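Local coordinates for protein haloacid dehalogenase-like hydrolase (Bacteroides thetaiotaomicron, PDB 2RBK) that probably hydrolyses phosphate esters as a magnesium-dependent phosphatase of the haloacid dehalogenase superfamily, at residues N69-S83 / D186-F199. Residues are numbered along the deposited sequence; the frame is centred on the assembly and turned at random. Where two conformers were deposited one is given.
With VN4 (oxido(dioxo)vanadium), chain C.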
loop_
_atom_site.group_PDB
_atom_site.type_symbol
_atom_site.label_atom_id
_atom_site.label_comp_id
_atom_site.label_asym_id
_atom_site.label_seq_id
_atom_site.Cartn_x
_atom_site.Cartn_y
_atom_site.Cartn_z
ATOM N N ASN A 69 1.888 2.368 -3.566
ATOM C CA ASN A 69 2.497 3.344 -2.646
ATOM C C ASN A 69 2.435 4.758 -3.171
ATOM O O ASN A 69 3.282 5.577 -2.857
ATOM C CB ASN A 69 3.958 2.982 -2.302
ATOM C CG ASN A 69 4.032 1.745 -1.469
ATOM O OD1 ASN A 69 3.697 1.791 -0.289
ATOM N ND2 ASN A 69 4.374 0.611 -2.073
ATOM N N GLY A 70 1.388 5.094 -3.948
ATOM C CA GLY A 70 1.252 6.422 -4.528
ATOM C C GLY A 70 1.697 6.567 -5.932
ATOM O O GLY A 70 1.411 7.614 -6.563
ATOM N N ALA A 71 2.368 5.562 -6.494
ATOM C CA ALA A 71 2.866 5.629 -7.868
ATOM C C ALA A 71 1.789 5.392 -8.919
ATOM O O ALA A 71 2.026 5.575 -10.122
ATOM C CB ALA A 71 4.011 4.652 -8.091
ATOM N N TYR A 72 0.560 5.021 -8.526
ATOM C CA TYR A 72 -0.494 4.802 -9.490
ATOM C C TYR A 72 -1.844 5.081 -8.814
ATOM O O TYR A 72 -2.275 4.273 -7.974
ATOM C CB TYR A 72 -0.425 3.421 -10.114
ATOM C CG TYR A 72 -1.290 3.247 -11.314
ATOM C CD1 TYR A 72 -0.788 3.610 -12.556
ATOM C CD2 TYR A 72 -2.540 2.696 -11.208
ATOM C CE1 TYR A 72 -1.546 3.469 -13.685
ATOM C CE2 TYR A 72 -3.296 2.547 -12.350
ATOM C CZ TYR A 72 -2.812 2.919 -13.589
ATOM O OH TYR A 72 -3.566 2.704 -14.732
ATOM N N CYS A 73 -2.474 6.212 -9.123
ATOM C CA CYS A 73 -3.660 6.653 -8.437
ATOM C C CYS A 73 -4.796 6.850 -9.421
ATOM O O CYS A 73 -4.566 7.425 -10.501
ATOM C CB CYS A 73 -3.390 7.960 -7.709
ATOM S SG CYS A 73 -2.071 7.901 -6.472
ATOM N N PHE A 74 -6.011 6.419 -9.051
ATOM C CA PHE A 74 -7.138 6.528 -9.971
ATOM C C PHE A 74 -8.445 6.685 -9.196
ATOM O O PHE A 74 -8.566 6.282 -8.049
ATOM C CB PHE A 74 -7.198 5.355 -10.952
ATOM C CG PHE A 74 -7.192 3.996 -10.304
ATOM C CD1 PHE A 74 -8.393 3.323 -10.018
ATOM C CD2 PHE A 74 -5.999 3.341 -9.984
ATOM C CE1 PHE A 74 -8.365 2.054 -9.430
ATOM C CE2 PHE A 74 -5.980 2.081 -9.437
ATOM C CZ PHE A 74 -7.182 1.427 -9.162
ATOM N N VAL A 75 -9.405 7.305 -9.884
ATOM C CA VAL A 75 -10.732 7.587 -9.348
ATOM C C VAL A 75 -11.700 7.091 -10.422
ATOM O O VAL A 75 -11.739 7.630 -11.523
ATOM C CB VAL A 75 -10.924 9.066 -9.066
ATOM C CG1 VAL A 75 -12.374 9.345 -8.583
ATOM C CG2 VAL A 75 -9.892 9.529 -8.044
ATOM N N GLY A 76 -12.417 6.024 -10.127
ATOM C CA GLY A 76 -13.237 5.403 -11.164
ATOM C C GLY A 76 -12.318 4.847 -12.223
ATOM O O GLY A 76 -11.359 4.158 -11.929
ATOM N N GLU A 77 -12.572 5.175 -13.474
ATOM C CA GLU A 77 -11.720 4.736 -14.565
ATOM C C GLU A 77 -10.620 5.744 -14.883
ATOM O O GLU A 77 -9.826 5.520 -15.817
ATOM C CB GLU A 77 -12.534 4.445 -15.837
ATOM C CG GLU A 77 -13.576 3.336 -15.621
ATOM C CD GLU A 77 -12.976 1.997 -15.208
ATOM O OE1 GLU A 77 -11.983 1.540 -15.857
ATOM O OE2 GLU A 77 -13.483 1.372 -14.226
ATOM N N GLU A 78 -10.556 6.868 -14.186
ATOM C CA GLU A 78 -9.667 7.946 -14.486
ATOM C C GLU A 78 -8.366 7.866 -13.707
ATOM O O GLU A 78 -8.382 7.991 -12.485
ATOM C CB GLU A 78 -10.363 9.263 -14.173
ATOM C CG GLU A 78 -9.541 10.504 -14.522
ATOM C CD GLU A 78 -10.207 11.806 -14.206
ATOM O OE1 GLU A 78 -11.411 11.847 -13.833
ATOM O OE2 GLU A 78 -9.521 12.826 -14.308
ATOM N N VAL A 79 -7.257 7.669 -14.405
ATOM C CA VAL A 79 -5.939 7.788 -13.758
ATOM C C VAL A 79 -5.667 9.263 -13.470
ATOM O O VAL A 79 -5.768 10.105 -14.397
ATOM C CB VAL A 79 -4.831 7.158 -14.630
ATOM C CG1 VAL A 79 -3.489 7.418 -13.975
ATOM C CG2 VAL A 79 -5.101 5.671 -14.866
ATOM N N ILE A 80 -5.382 9.576 -12.235
ATOM C CA ILE A 80 -5.097 10.964 -11.833
ATOM C C ILE A 80 -3.642 11.247 -11.632
ATOM O O ILE A 80 -3.243 12.431 -11.613
ATOM C CB ILE A 80 -5.953 11.391 -10.629
ATOM C CG1 ILE A 80 -5.555 10.660 -9.337
ATOM C CG2 ILE A 80 -7.439 11.272 -10.926
ATOM C CD1 ILE A 80 -6.147 11.241 -8.104
ATOM N N TYR A 81 -2.807 10.214 -11.472
ATOM C CA TYR A 81 -1.383 10.370 -11.280
ATOM C C TYR A 81 -0.727 9.013 -11.474
ATOM O O TYR A 81 -1.250 8.004 -11.006
ATOM C CB TYR A 81 -1.009 10.913 -9.873
ATOM C CG TYR A 81 0.474 10.938 -9.658
ATOM C CD1 TYR A 81 1.316 11.826 -10.317
ATOM C CD2 TYR A 81 1.075 10.006 -8.819
ATOM C CE1 TYR A 81 2.676 11.802 -10.150
ATOM C CE2 TYR A 81 2.442 9.963 -8.665
ATOM C CZ TYR A 81 3.261 10.869 -9.318
ATOM O OH TYR A 81 4.613 10.889 -9.154
ATOM N N LYS A 82 0.434 8.986 -12.117
ATOM C CA LYS A 82 1.252 7.780 -12.159
ATOM C C LYS A 82 2.706 8.200 -12.303
ATOM O O LYS A 82 3.008 9.367 -12.596
ATOM C CB LYS A 82 0.833 6.830 -13.265
ATOM C CG LYS A 82 0.707 7.390 -14.668
ATOM C CD LYS A 82 0.567 6.298 -15.708
ATOM C CE LYS A 82 0.910 6.732 -17.120
ATOM N NZ LYS A 82 0.289 5.997 -18.247
ATOM N N SER A 83 3.577 7.229 -12.097
ATOM C CA SER A 83 4.989 7.463 -12.218
ATOM C C SER A 83 5.685 6.202 -12.715
ATOM O O SER A 83 5.085 5.151 -12.800
ATOM C CB SER A 83 5.625 7.898 -10.868
ATOM O OG SER A 83 5.543 6.838 -9.951
ATOM N N ASP A 186 7.274 9.198 -4.437
ATOM C CA ASP A 186 6.058 8.405 -4.503
ATOM C C ASP A 186 5.908 7.532 -3.291
ATOM O O ASP A 186 6.443 6.435 -3.204
ATOM C CB ASP A 186 6.046 7.603 -5.797
ATOM C CG ASP A 186 5.974 8.575 -6.983
ATOM O OD1 ASP A 186 5.349 9.646 -6.854
ATOM O OD2 ASP A 186 6.634 8.255 -7.985
ATOM N N THR A 187 5.182 8.059 -2.308
ATOM C CA THR A 187 4.740 7.379 -1.112
ATOM C C THR A 187 3.246 7.600 -0.946
ATOM O O THR A 187 2.652 8.398 -1.698
ATOM C CB THR A 187 5.441 7.838 0.204
ATOM O OG1 THR A 187 4.945 9.087 0.550
ATOM C CG2 THR A 187 6.952 7.927 -0.003
ATOM N N LYS A 188 2.638 6.960 0.026
ATOM C CA LYS A 188 1.193 7.183 0.182
ATOM C C LYS A 188 0.836 8.637 0.445
ATOM O O LYS A 188 -0.298 9.041 0.152
ATOM C CB LYS A 188 0.648 6.244 1.239
ATOM C CG LYS A 188 0.691 4.781 0.868
ATOM C CD LYS A 188 0.231 3.888 1.961
ATOM C CE LYS A 188 0.474 2.411 1.622
ATOM N NZ LYS A 188 -0.180 1.478 2.585
ATOM N N GLN A 189 1.737 9.403 1.029
ATOM C CA GLN A 189 1.507 10.852 1.207
ATOM C C GLN A 189 1.236 11.548 -0.105
ATOM O O GLN A 189 0.362 12.428 -0.211
ATOM C CB GLN A 189 2.706 11.516 1.914
ATOM C CG GLN A 189 3.010 12.954 1.735
ATOM C CD GLN A 189 4.099 13.479 2.618
ATOM O OE1 GLN A 189 4.702 12.710 3.378
ATOM N NE2 GLN A 189 4.347 14.801 2.607
ATOM N N LYS A 190 2.036 11.228 -1.154
ATOM C CA LYS A 190 1.792 11.754 -2.509
ATOM C C LYS A 190 0.424 11.362 -2.977
ATOM O O LYS A 190 -0.305 12.146 -3.601
ATOM C CB LYS A 190 2.867 11.204 -3.471
ATOM C CG LYS A 190 2.643 11.468 -4.960
ATOM C CD LYS A 190 2.611 12.894 -5.321
ATOM C CE LYS A 190 2.811 13.075 -6.847
ATOM N NZ LYS A 190 2.684 14.501 -7.279
ATOM N N GLY A 191 0.029 10.101 -2.715
ATOM C CA GLY A 191 -1.288 9.649 -3.100
ATOM C C GLY A 191 -2.398 10.493 -2.460
ATOM O O GLY A 191 -3.348 10.866 -3.144
ATOM N N ILE A 192 -2.258 10.788 -1.165
ATOM C CA ILE A 192 -3.244 11.640 -0.529
ATOM C C ILE A 192 -3.348 12.961 -1.232
ATOM O O ILE A 192 -4.417 13.459 -1.538
ATOM C CB ILE A 192 -2.929 11.843 0.985
ATOM C CG1 ILE A 192 -3.226 10.539 1.731
ATOM C CG2 ILE A 192 -3.707 13.021 1.527
ATOM C CD1 ILE A 192 -2.979 10.583 3.235
ATOM N N ASP A 193 -2.185 13.568 -1.528
ATOM C CA ASP A 193 -2.183 14.880 -2.174
ATOM C C ASP A 193 -2.908 14.833 -3.510
ATOM O O ASP A 193 -3.647 15.743 -3.848
ATOM C CB ASP A 193 -0.752 15.353 -2.373
ATOM C CG ASP A 193 -0.051 15.752 -1.099
ATOM O OD1 ASP A 193 -0.774 15.967 -0.079
ATOM O OD2 ASP A 193 1.197 15.851 -1.168
ATOM N N GLU A 194 -2.685 13.775 -4.283
ATOM C CA GLU A 194 -3.325 13.661 -5.609
ATOM C C GLU A 194 -4.820 13.468 -5.483
ATOM O O GLU A 194 -5.598 14.095 -6.192
ATOM C CB GLU A 194 -2.646 12.547 -6.403
ATOM C CG GLU A 194 -1.195 12.874 -6.754
ATOM C CD GLU A 194 -1.057 14.060 -7.668
ATOM O OE1 GLU A 194 -1.981 14.294 -8.484
ATOM O OE2 GLU A 194 -0.024 14.770 -7.578
ATOM N N ILE A 195 -5.247 12.601 -4.570
ATOM C CA ILE A 195 -6.672 12.376 -4.397
ATOM C C ILE A 195 -7.375 13.659 -3.938
ATOM O O ILE A 195 -8.413 14.023 -4.477
ATOM C CB ILE A 195 -6.927 11.248 -3.403
ATOM C CG1 ILE A 195 -6.525 9.859 -3.999
ATOM C CG2 ILE A 195 -8.346 11.241 -2.840
ATOM C CD1 ILE A 195 -7.489 9.317 -5.035
ATOM N N ILE A 196 -6.820 14.338 -2.932
ATOM C CA ILE A 196 -7.551 15.486 -2.411
ATOM C C ILE A 196 -7.543 16.625 -3.455
ATOM O O ILE A 196 -8.529 17.370 -3.486
ATOM C CB ILE A 196 -7.064 15.940 -1.018
ATOM C CG1 ILE A 196 -5.691 16.558 -1.017
ATOM C CG2 ILE A 196 -7.243 14.793 -0.043
ATOM C CD1 ILE A 196 -5.212 16.955 0.378
ATOM N N ARG A 197 -6.484 16.743 -4.249
ATOM C CA ARG A 197 -6.448 17.716 -5.382
ATOM C C ARG A 197 -7.632 17.458 -6.267
ATOM O O ARG A 197 -8.327 18.385 -6.707
ATOM C CB ARG A 197 -5.121 17.552 -6.153
ATOM C CG ARG A 197 -4.937 18.320 -7.432
ATOM C CD ARG A 197 -3.707 17.993 -8.258
ATOM N NE ARG A 197 -3.712 16.602 -8.734
ATOM C CZ ARG A 197 -4.448 16.150 -9.691
ATOM N NH1 ARG A 197 -5.269 16.989 -10.328
ATOM N NH2 ARG A 197 -4.398 14.846 -10.058
ATOM N N HIS A 198 -7.919 16.183 -6.603
ATOM C CA HIS A 198 -9.014 15.867 -7.506
ATOM C C HIS A 198 -10.383 16.235 -6.945
ATOM O O HIS A 198 -11.287 16.669 -7.680
ATOM C CB HIS A 198 -8.915 14.363 -7.807
ATOM C CG HIS A 198 -9.920 13.877 -8.763
ATOM N ND1 HIS A 198 -9.766 14.023 -10.122
ATOM C CD2 HIS A 198 -11.098 13.211 -8.595
ATOM C CE1 HIS A 198 -10.798 13.474 -10.708
ATOM N NE2 HIS A 198 -11.635 12.984 -9.832
ATOM N N PHE A 199 -10.570 16.047 -5.639
ATOM C CA PHE A 199 -11.841 16.266 -4.995
ATOM C C PHE A 199 -11.985 17.663 -4.373
ATOM O O PHE A 199 -13.053 17.985 -3.893
ATOM C CB PHE A 199 -12.132 15.230 -3.905
ATOM C CG PHE A 199 -12.532 13.881 -4.469
ATOM C CD1 PHE A 199 -11.606 12.904 -4.819
ATOM C CD2 PHE A 199 -13.869 13.606 -4.654
ATOM C CE1 PHE A 199 -12.037 11.702 -5.345
ATOM C CE2 PHE A 199 -14.287 12.384 -5.212
ATOM C CZ PHE A 199 -13.336 11.453 -5.523
HETATM V V VN4 C . -0.888 -2.169 2.605
HETATM O O1 VN4 C . -2.334 -2.509 1.856
HETATM O O2 VN4 C . -0.405 -3.035 4.059
HETATM O O3 VN4 C . 0.571 -1.435 1.765
HETATM O O HOH W 1 4.121 4.420 1.027
HETATM O O HOH W 2 -0.286 -3.739 1.307
#
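Tyr81 and Ser83, from the edge strand 78-82 and the loop after it, hold the two oxygens of the Asp186 carboxylate just ahead of helix 188-199. Tyr81 OH donates to Asp186 OD1 at 2.7 Å, on its syn side, with ring and carboxylate planes 60° apart, while Ser83 OG donates a 2.7 Å hydrogen bond to OD2 from above the carboxylate plane. A trans chi1 (174°) sends the Tyr81 ring back toward the start of the helix. Lys190, bent at chi2 (62°), lays CE over one face, 3.5 Å from the ring centroid, in a CH-pi contact. Lys190 NZ makes a cation-pi contact over the same face and a 2.7 Å salt bridge to Glu194 OE2, whose OE1 is gripped side-on by NE and NH2 of Arg197. A phenylalanine in place of Tyr81 would probably leave Asp186 OD1 without its phenolic donor and the carboxylate less firmly held.

Further along, Ile80 CD1 and Val75 CG2 converge on Ile195 CD1, each at 3.9 Å, and Val75 CG1 meets Phe199 CZ. Ile80 CG2 and Val75 CG2 press on the His198 ring, with Glu78 OE1 at its edge. The helix thus packs on the hairpin bordering the central Rossmann-like sheet.

At the N-terminal end of the helix, a water joins Asn69 OD1, also held by Asn214, to Lys188 N; Asn69 ND2 bonds Gln149 and Asp180. The extended Lys188 chain carries NZ to a 3.1 Å hydrogen bond with vanadate O3, beside its salt-bridge partner Asp215. These bonds probably help to set the helix start, where Lys188 probably offsets negative charge on the trigonal-bipyramidal phosphoryl-transfer state that vanadate imitates.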